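Local coordinates for protein Mannose/sialic acid-binding lectin (Polygonatum cyrtonema, PDB 3A0C) that binds mannose, probably through bulb-type lectin sites on its beta-prism II fold, and has anti-HIV activity, at residues I25-G28 with F32-Y35; L63-Q68 with V72-K77. All coordinates share one frame; numbering follows the deposited sequence.

Contact 1. Residues I25-G28 with F32-Y35; sequences IMQG and FVLY. Unlike the reference sequence in segment 25-28: Q27 (reference Pro).
Q27 and Y35 meet through their polar ends: the phenol hydroxyl of Y35 donates to the side-chain carbonyl of Q27, with Y35 OH 2.6 Å from Q27 OE1. The hydroxyl lies in the carbonyl plane, and OE1 in turn sits at the edge of the tyrosine ring; amide and ring are nearly coplanar, 30° apart. Q27 reaches this far because its chain runs extended beyond CG, with CG set beside its own backbone N (chi1 -65°). The other end of the amide is also held, since NE2 bonds D29 OD1, and the two bonds together fix which way the amide is flipped.

Two backbone bonds close the antiparallel pair I25-V33: I25 N lies 3.1 Å from V33 O, and V33 N lies 3.2 Å from I25 O. The next pair, M26-F32, is non-hydrogen-bonded.

Q27, D29, V33 and Y35 fall at the spacing of the QxDxNxVxY signature of monocot mannose-binding lectins, whose polar residues hold mannose in relatives; a similar role here is likely. V33 and Y35 point to the face of I25, and the Q27 side chain reaches over to them.

Packing differs on the two faces. Beside the polar pair, I25 CG2 touches the edge of the Y35 ring, 3.6 Å from CE2, while V33 CG2 covers one face of that ring. V33 CG1 is modelled very close to the Q27 amide, a crowding that is doubtful. On the opposite face F32 makes a ring-carbonyl contact, CD1 coming obliquely within 3.3 Å of I25 O, and the ring edge faces M26 CA. M26 SD makes a loose Met-aromatic contact, 5.4 Å from the F32 ring centroid and oblique to it. L24, W42 and L55 also pack on F32.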
loop_
_atom_site.group_PDB
_atom_site.type_symbol
_atom_site.label_atom_id
_atom_site.label_comp_id
_atom_site.label_asym_id
_atom_site.label_seq_id
_atom_site.Cartn_x
_atom_site.Cartn_y
_atom_site.Cartn_z
ATOM N N ILE A 25 11.081 8.723 5.452
ATOM C CA ILE A 25 12.220 8.129 6.135
ATOM C C ILE A 25 12.233 8.110 7.665
ATOM O O ILE A 25 11.778 9.044 8.333
ATOM C CB ILE A 25 13.537 8.796 5.642
ATOM C CG1 ILE A 25 14.748 8.145 6.313
ATOM C CG2 ILE A 25 13.526 10.272 5.963
ATOM C CD1 ILE A 25 16.072 8.580 5.737
ATOM N N MET A 26 12.753 7.012 8.211
ATOM C CA MET A 26 12.894 6.841 9.652
ATOM C C MET A 26 14.349 7.220 9.900
ATOM O O MET A 26 15.242 6.387 9.802
ATOM C CB MET A 26 12.646 5.384 10.044
ATOM C CG MET A 26 12.859 5.070 11.518
ATOM S SD MET A 26 11.746 5.927 12.654
ATOM C CE MET A 26 12.801 7.307 13.190
ATOM N N GLN A 27 14.576 8.490 10.211
ATOM C CA GLN A 27 15.920 9.011 10.421
ATOM C C GLN A 27 16.634 8.517 11.661
ATOM O O GLN A 27 16.028 7.945 12.564
ATOM C CB GLN A 27 15.867 10.529 10.441
ATOM C CG GLN A 27 15.446 11.113 9.107
ATOM C CD GLN A 27 15.144 12.585 9.188
ATOM O OE1 GLN A 27 14.882 13.227 8.176
ATOM N NE2 GLN A 27 15.161 13.129 10.400
ATOM N N GLY A 28 17.938 8.750 11.690
ATOM C CA GLY A 28 18.745 8.328 12.820
ATOM C C GLY A 28 18.530 9.132 14.089
ATOM O O GLY A 28 18.919 8.696 15.171
ATOM N N PHE A 32 10.612 10.916 12.357
ATOM C CA PHE A 32 9.980 10.258 11.218
ATOM C C PHE A 32 9.406 11.371 10.349
ATOM O O PHE A 32 8.389 11.983 10.691
ATOM C CB PHE A 32 8.877 9.309 11.696
ATOM C CG PHE A 32 8.269 8.495 10.599
ATOM C CD1 PHE A 32 9.076 7.763 9.739
ATOM C CD2 PHE A 32 6.888 8.458 10.425
ATOM C CE1 PHE A 32 8.524 7.005 8.718
ATOM C CE2 PHE A 32 6.319 7.695 9.398
ATOM C CZ PHE A 32 7.140 6.970 8.545
ATOM N N VAL A 33 10.063 11.630 9.219
ATOM C CA VAL A 33 9.651 12.708 8.334
ATOM C C VAL A 33 9.430 12.374 6.852
ATOM O O VAL A 33 10.085 11.500 6.274
ATOM C CB VAL A 33 10.658 13.897 8.475
ATOM C CG1 VAL A 33 12.015 13.382 8.889
ATOM C CG2 VAL A 33 10.764 14.661 7.178
ATOM N N LEU A 34 8.487 13.091 6.251
ATOM C CA LEU A 34 8.136 12.928 4.843
ATOM C C LEU A 34 8.808 14.017 4.021
ATOM O O LEU A 34 8.606 15.196 4.284
ATOM C CB LEU A 34 6.615 13.024 4.675
ATOM C CG LEU A 34 6.044 13.066 3.261
ATOM C CD1 LEU A 34 6.489 11.859 2.462
ATOM C CD2 LEU A 34 4.538 13.102 3.356
ATOM N N TYR A 35 9.610 13.628 3.032
ATOM C CA TYR A 35 10.294 14.597 2.184
ATOM C C TYR A 35 9.698 14.711 0.798
ATOM O O TYR A 35 9.295 13.713 0.203
ATOM C CB TYR A 35 11.764 14.234 2.043
ATOM C CG TYR A 35 12.554 14.528 3.287
ATOM C CD1 TYR A 35 12.918 15.829 3.610
ATOM C CD2 TYR A 35 12.912 13.508 4.162
ATOM C CE1 TYR A 35 13.624 16.118 4.781
ATOM C CE2 TYR A 35 13.616 13.778 5.336
ATOM C CZ TYR A 35 13.964 15.092 5.639
ATOM O OH TYR A 35 14.614 15.392 6.811
#

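Contact 2. Residues L63-Q68 with V72-K77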
loop_
_atom_site.group_PDB
_atom_site.type_symbol
_atom_site.label_atom_id
_atom_site.label_comp_id
_atom_site.label_asym_id
_atom_site.label_seq_id
_atom_site.Cartn_x
_atom_site.Cartn_y
_atom_site.Cartn_z
ATOM N N LEU A 63 0.588 2.421 14.764
ATOM C CA LEU A 63 1.899 2.752 14.215
ATOM C C LEU A 63 2.716 3.397 15.347
ATOM O O LEU A 63 2.359 4.470 15.846
ATOM C CB LEU A 63 1.729 3.719 13.053
ATOM C CG LEU A 63 2.993 4.041 12.274
ATOM C CD1 LEU A 63 3.552 2.788 11.613
ATOM C CD2 LEU A 63 2.640 5.082 11.248
ATOM N N VAL A 64 3.812 2.752 15.740
ATOM C CA VAL A 64 4.632 3.222 16.853
ATOM C C VAL A 64 6.118 3.421 16.559
ATOM O O VAL A 64 6.705 2.678 15.772
ATOM C CB VAL A 64 4.515 2.213 18.023
ATOM C CG1 VAL A 64 5.186 2.760 19.279
ATOM C CG2 VAL A 64 3.050 1.864 18.253
ATOM N N ILE A 65 6.718 4.434 17.189
ATOM C CA ILE A 65 8.151 4.690 17.041
ATOM C C ILE A 65 8.786 4.260 18.371
ATOM O O ILE A 65 8.389 4.731 19.428
ATOM C CB ILE A 65 8.480 6.197 16.785
ATOM C CG1 ILE A 65 8.110 6.600 15.353
ATOM C CG2 ILE A 65 9.981 6.456 16.990
ATOM C CD1 ILE A 65 8.369 8.067 15.047
ATOM N N TYR A 66 9.752 3.349 18.310
ATOM C CA TYR A 66 10.431 2.851 19.501
ATOM C C TYR A 66 11.913 3.241 19.444
ATOM O O TYR A 66 12.520 3.210 18.375
ATOM C CB TYR A 66 10.340 1.320 19.554
ATOM C CG TYR A 66 8.965 0.718 19.779
ATOM C CD1 TYR A 66 8.399 0.670 21.051
ATOM C CD2 TYR A 66 8.251 0.156 18.723
ATOM C CE1 TYR A 66 7.151 0.075 21.268
ATOM C CE2 TYR A 66 6.999 -0.442 18.926
ATOM C CZ TYR A 66 6.453 -0.476 20.198
ATOM O OH TYR A 66 5.198 -1.021 20.392
ATOM N N ASP A 67 12.512 3.605 20.572
ATOM C CA ASP A 67 13.930 3.943 20.538
ATOM C C ASP A 67 14.685 2.631 20.589
ATOM O O ASP A 67 14.100 1.572 20.420
ATOM C CB ASP A 67 14.338 4.822 21.723
ATOM C CG ASP A 67 14.164 4.127 23.061
ATOM O OD1 ASP A 67 14.082 2.884 23.086
ATOM O OD2 ASP A 67 14.116 4.824 24.096
ATOM N N GLN A 68 15.983 2.691 20.842
ATOM C CA GLN A 68 16.792 1.479 20.896
ATOM C C GLN A 68 16.522 0.674 22.161
ATOM O O GLN A 68 16.843 -0.515 22.216
ATOM C CB GLN A 68 18.280 1.835 20.809
ATOM C CG GLN A 68 19.138 0.763 20.157
ATOM C CD GLN A 68 20.558 1.245 19.866
ATOM O OE1 GLN A 68 21.320 1.568 20.778
ATOM N NE2 GLN A 68 20.910 1.300 18.587
ATOM N N VAL A 72 8.388 3.837 23.972
ATOM C CA VAL A 72 7.385 4.391 23.054
ATOM C C VAL A 72 7.594 5.880 22.882
ATOM O O VAL A 72 7.112 6.673 23.675
ATOM C CB VAL A 72 5.942 4.170 23.565
ATOM C CG1 VAL A 72 4.934 4.813 22.594
ATOM C CG2 VAL A 72 5.671 2.680 23.715
ATOM N N ILE A 73 8.314 6.250 21.834
ATOM C CA ILE A 73 8.618 7.650 21.546
ATOM C C ILE A 73 7.460 8.396 20.864
ATOM O O ILE A 73 7.283 9.598 21.071
ATOM C CB ILE A 73 9.869 7.752 20.631
ATOM C CG1 ILE A 73 11.088 7.143 21.335
ATOM C CG2 ILE A 73 10.111 9.187 20.220
ATOM C CD1 ILE A 73 11.402 7.719 22.665
ATOM N N TRP A 74 6.668 7.670 20.073
ATOM C CA TRP A 74 5.562 8.254 19.312
ATOM C C TRP A 74 4.630 7.127 18.852
ATOM O O TRP A 74 5.072 5.999 18.642
ATOM C CB TRP A 74 6.146 8.989 18.096
ATOM C CG TRP A 74 5.177 9.648 17.159
ATOM C CD1 TRP A 74 4.776 10.947 17.186
ATOM C CD2 TRP A 74 4.532 9.052 16.019
ATOM N NE1 TRP A 74 3.926 11.205 16.135
ATOM C CE2 TRP A 74 3.760 10.058 15.404
ATOM C CE3 TRP A 74 4.536 7.764 15.461
ATOM C CZ2 TRP A 74 2.994 9.818 14.258
ATOM C CZ3 TRP A 74 3.779 7.529 14.326
ATOM C CH2 TRP A 74 3.019 8.551 13.736
ATOM N N GLN A 75 3.345 7.437 18.694
ATOM C CA GLN A 75 2.366 6.448 18.262
ATOM C C GLN A 75 1.101 7.128 17.767
ATOM O O GLN A 75 0.723 8.185 18.261
ATOM C CB GLN A 75 1.993 5.515 19.419
ATOM C CG GLN A 75 1.244 6.218 20.531
ATOM C CD GLN A 75 0.908 5.299 21.678
ATOM O OE1 GLN A 75 0.253 4.277 21.485
ATOM N NE2 GLN A 75 1.354 5.657 22.887
ATOM N N THR A 76 0.439 6.517 16.796
ATOM C CA THR A 76 -0.783 7.107 16.276
ATOM C C THR A 76 -1.915 6.664 17.193
ATOM O O THR A 76 -3.017 7.228 17.171
ATOM C CB THR A 76 -1.073 6.623 14.844
ATOM O OG1 THR A 76 -1.387 5.226 14.867
ATOM C CG2 THR A 76 0.134 6.825 13.975
ATOM N N LYS A 77 -1.615 5.646 17.997
ATOM C CA LYS A 77 -2.563 5.062 18.946
ATOM C C LYS A 77 -3.878 4.632 18.278
ATOM O O LYS A 77 -4.930 4.613 18.896
ATOM C CB LYS A 77 -2.832 6.048 20.082
ATOM C CG LYS A 77 -3.651 5.468 21.216
ATOM C CD LYS A 77 -3.570 6.340 22.460
ATOM C CE LYS A 77 -4.624 5.936 23.479
ATOM N NZ LYS A 77 -4.456 6.665 24.765
#
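I65 faces both I73 and W74, a classic beta bulge: I65 O accepts from I73 N at 2.8 Å and only weakly from W74 N at 3.5 Å. The return bond is short and straight, I65 N to W74 O at 2.7 Å. Towards the far end T76 N donates to L63 O at 3.0 Å, in the carbonyl plane, and Q75 CA brings a CA-H...O contact to the same oxygen. T76 OG1, bonded to T78 OG1, receives a weak bond from L63 N.

Apolar contacts split between the faces. I65 CG1, beside its own backbone N (chi1 -74°), approaches the indole obliquely, 3.8 Å from W74 CE3, with CD1 close by; L63 CD2 touches CZ3 of that ring. On the other face, V72 CG1 meets V64 CG1 and V72 CG2 lies 3.9 Å from Y66 CE1, while V64 CG1 covers one face of the Y66 ring.

Y66 OH bonds H58 NE2. H58, N62, V64 and Y66 keep the spacing of the QxDxNxVxY signature, with histidine replacing glutamine and asparagine replacing aspartate; mannose binding in the usual way is doubtful at this degenerate copy on a bulged beta-prism II hairpin.

The two contacts follow one another along the chain, contact 1 closing before contact 2 opens, and their centres lie 13 Å apart. Each is a beta hairpin in a different four-stranded antiparallel sheet of the same bulb-type lectin domain: strands 22-26 and 32-36 are the inner pair of one, whereas strands 63-66 and 72-75 form one side of the other. The chain's third sheet holds strands 3-5, 86-89 and 95-104, and W103 of the second subunit packs on L63 and T76. The hairpins meet where F32 CB packs 3.6 Å from I65 CD1, and L55 touches both. Contact 1 keeps the signature and probably forms a sugar site; contact 2 carries an altered copy whose binding is uncertain.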